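Local coordinates for protein chloromuconate cycloisomerase (Rhodococcus opacus, PDB 4M0X) that is a member of the enolase superfamily, with a capping N-terminal domain and a barrel domain that holds a manganese ion, at residues 10-15 with 65-70. Sequence-based numbering, arbitrary orientation.
Sequences ATIVDL and TIKTII
Lys-67 reaches from its helix to the strand and donates a hydrogen bond from NZ to the backbone O of Ala-10, 2.8 Å away, a worked example of how a long side chain serves two chemistries at once. Its CB sets out toward the strand and meets CD1 of Ile-12 at 4.1 Å. CG lies anti to the backbone N and the next two torsions keep the chain extended, which carries it past the Ala-10 carbonyl: CG comes to 3.5 Å from that O. CD touches both partners, the same O and, at 3.8 Å, CD1 of Ile-12, whose side chain runs across the lysine at about a right angle. CE still borders the carbonyl oxygen before a bend at chi4 (66°) turns the ammonium back onto it. The bond is fairly straight at the acceptor, with a C=O...N angle of 157° and NZ tilted 17° from the carbonyl plane. Strand 5-17 belongs to the antiparallel sheet of the enolase-type N-terminal domain, and helix 63-74 packs against that sheet, the short segments running antiparallel with their axes 8.4 Å apart. One turn along the helix from Lys-67, CG2 of Ile-70 rests on the Ala-10 methyl at 3.9 Å, an apolar touch in a buried layer that Val-34 of strand 27-40 and Ala-103 and Ile-107 of helix 101-118 extend. Asp-71, four residues beyond Lys-67 on the same helix, forms a salt bridge with its NZ through OD2, a second partner that would favour the charged ammonium at the partly exposed edge of the interface.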
loop_
_atom_site.group_PDB
_atom_site.type_symbol
_atom_site.label_atom_id
_atom_site.label_comp_id
_atom_site.label_asym_id
_atom_site.label_seq_id
_atom_site.Cartn_x
_atom_site.Cartn_y
_atom_site.Cartn_z
ATOM N N ALA A 10 -14.421 47.937 5.844
ATOM C CA ALA A 10 -14.905 46.693 6.427
ATOM C C ALA A 10 -15.712 46.983 7.718
ATOM O O ALA A 10 -15.141 47.329 8.769
ATOM C CB ALA A 10 -13.737 45.756 6.697
ATOM N N THR A 11 -17.028 46.838 7.623
ATOM C CA THR A 11 -17.956 47.244 8.676
ATOM C C THR A 11 -18.703 46.042 9.240
ATOM O O THR A 11 -19.378 45.298 8.486
ATOM C CB THR A 11 -19.075 48.127 8.108
ATOM O OG1 THR A 11 -18.522 49.277 7.449
ATOM C CG2 THR A 11 -20.047 48.529 9.205
ATOM N N ILE A 12 -18.618 45.896 10.561
ATOM C CA ILE A 12 -19.267 44.823 11.296
ATOM C C ILE A 12 -20.803 45.087 11.360
ATOM O O ILE A 12 -21.250 46.135 11.836
ATOM C CB ILE A 12 -18.578 44.653 12.677
ATOM C CG1 ILE A 12 -17.087 44.344 12.489
ATOM C CG2 ILE A 12 -19.203 43.564 13.529
ATOM C CD1 ILE A 12 -16.235 44.605 13.729
ATOM N N VAL A 13 -21.596 44.147 10.843
ATOM C CA VAL A 13 -23.056 44.287 10.809
ATOM C C VAL A 13 -23.765 43.177 11.599
ATOM O O VAL A 13 -23.378 41.997 11.537
ATOM C CB VAL A 13 -23.568 44.224 9.362
ATOM C CG1 VAL A 13 -25.100 44.310 9.337
ATOM C CG2 VAL A 13 -22.893 45.264 8.504
ATOM N N ASP A 14 -24.796 43.523 12.345
ATOM C CA ASP A 14 -25.508 42.479 13.088
ATOM C C ASP A 14 -26.883 42.429 12.504
ATOM O O ASP A 14 -27.519 43.461 12.361
ATOM C CB ASP A 14 -25.614 42.760 14.593
ATOM C CG ASP A 14 -24.255 42.770 15.318
ATOM O OD1 ASP A 14 -23.437 41.803 15.210
ATOM O OD2 ASP A 14 -24.032 43.769 16.049
ATOM N N LEU A 15 -27.345 41.243 12.157
ATOM C CA LEU A 15 -28.635 41.118 11.478
ATOM C C LEU A 15 -29.641 40.323 12.267
ATOM O O LEU A 15 -29.385 39.175 12.643
ATOM C CB LEU A 15 -28.455 40.510 10.073
ATOM C CG LEU A 15 -27.743 41.428 9.077
ATOM C CD1 LEU A 15 -27.650 40.768 7.718
ATOM C CD2 LEU A 15 -28.448 42.779 8.970
ATOM N N THR A 65 -12.033 40.075 14.454
ATOM C CA THR A 65 -10.669 39.909 13.956
ATOM C C THR A 65 -10.612 39.958 12.449
ATOM O O THR A 65 -9.567 40.314 11.872
ATOM C CB THR A 65 -10.027 38.602 14.414
ATOM O OG1 THR A 65 -10.715 37.498 13.806
ATOM C CG2 THR A 65 -10.072 38.494 15.910
ATOM N N ILE A 66 -11.727 39.612 11.806
ATOM C CA ILE A 66 -11.774 39.699 10.344
ATOM C C ILE A 66 -11.561 41.140 9.939
ATOM O O ILE A 66 -10.667 41.424 9.134
ATOM C CB ILE A 66 -13.069 39.142 9.724
ATOM C CG1 ILE A 66 -13.023 37.627 9.632
ATOM C CG2 ILE A 66 -13.304 39.705 8.334
ATOM C CD1 ILE A 66 -14.426 37.055 9.665
ATOM N N LYS A 67 -12.337 42.047 10.533
ATOM C CA LYS A 67 -12.194 43.464 10.217
ATOM C C LYS A 67 -10.720 43.874 10.293
ATOM O O LYS A 67 -10.180 44.438 9.344
ATOM C CB LYS A 67 -13.027 44.339 11.144
ATOM C CG LYS A 67 -12.821 45.819 10.873
ATOM C CD LYS A 67 -13.705 46.709 11.734
ATOM C CE LYS A 67 -13.251 48.169 11.727
ATOM N NZ LYS A 67 -13.384 48.821 10.399
ATOM N N THR A 68 -10.066 43.545 11.406
ATOM C CA THR A 68 -8.696 43.962 11.624
ATOM C C THR A 68 -7.734 43.454 10.570
ATOM O O THR A 68 -6.880 44.208 10.129
ATOM C CB THR A 68 -8.230 43.551 13.012
ATOM O OG1 THR A 68 -9.120 44.144 13.944
ATOM C CG2 THR A 68 -6.821 44.069 13.297
ATOM N N ILE A 69 -7.886 42.192 10.160
ATOM C CA ILE A 69 -6.993 41.567 9.171
ATOM C C ILE A 69 -7.189 42.245 7.839
ATOM O O ILE A 69 -6.226 42.552 7.120
ATOM C CB ILE A 69 -7.257 40.051 9.051
ATOM C CG1 ILE A 69 -6.652 39.297 10.236
ATOM C CG2 ILE A 69 -6.694 39.482 7.772
ATOM C CD1 ILE A 69 -5.141 39.411 10.340
ATOM N N ILE A 70 -8.449 42.511 7.533
ATOM C CA ILE A 70 -8.779 43.237 6.326
ATOM C C ILE A 70 -8.190 44.656 6.376
ATOM O O ILE A 70 -7.369 45.005 5.514
ATOM C CB ILE A 70 -10.288 43.227 6.059
ATOM C CG1 ILE A 70 -10.717 41.807 5.655
ATOM C CG2 ILE A 70 -10.644 44.199 4.960
ATOM C CD1 ILE A 70 -12.212 41.549 5.683
#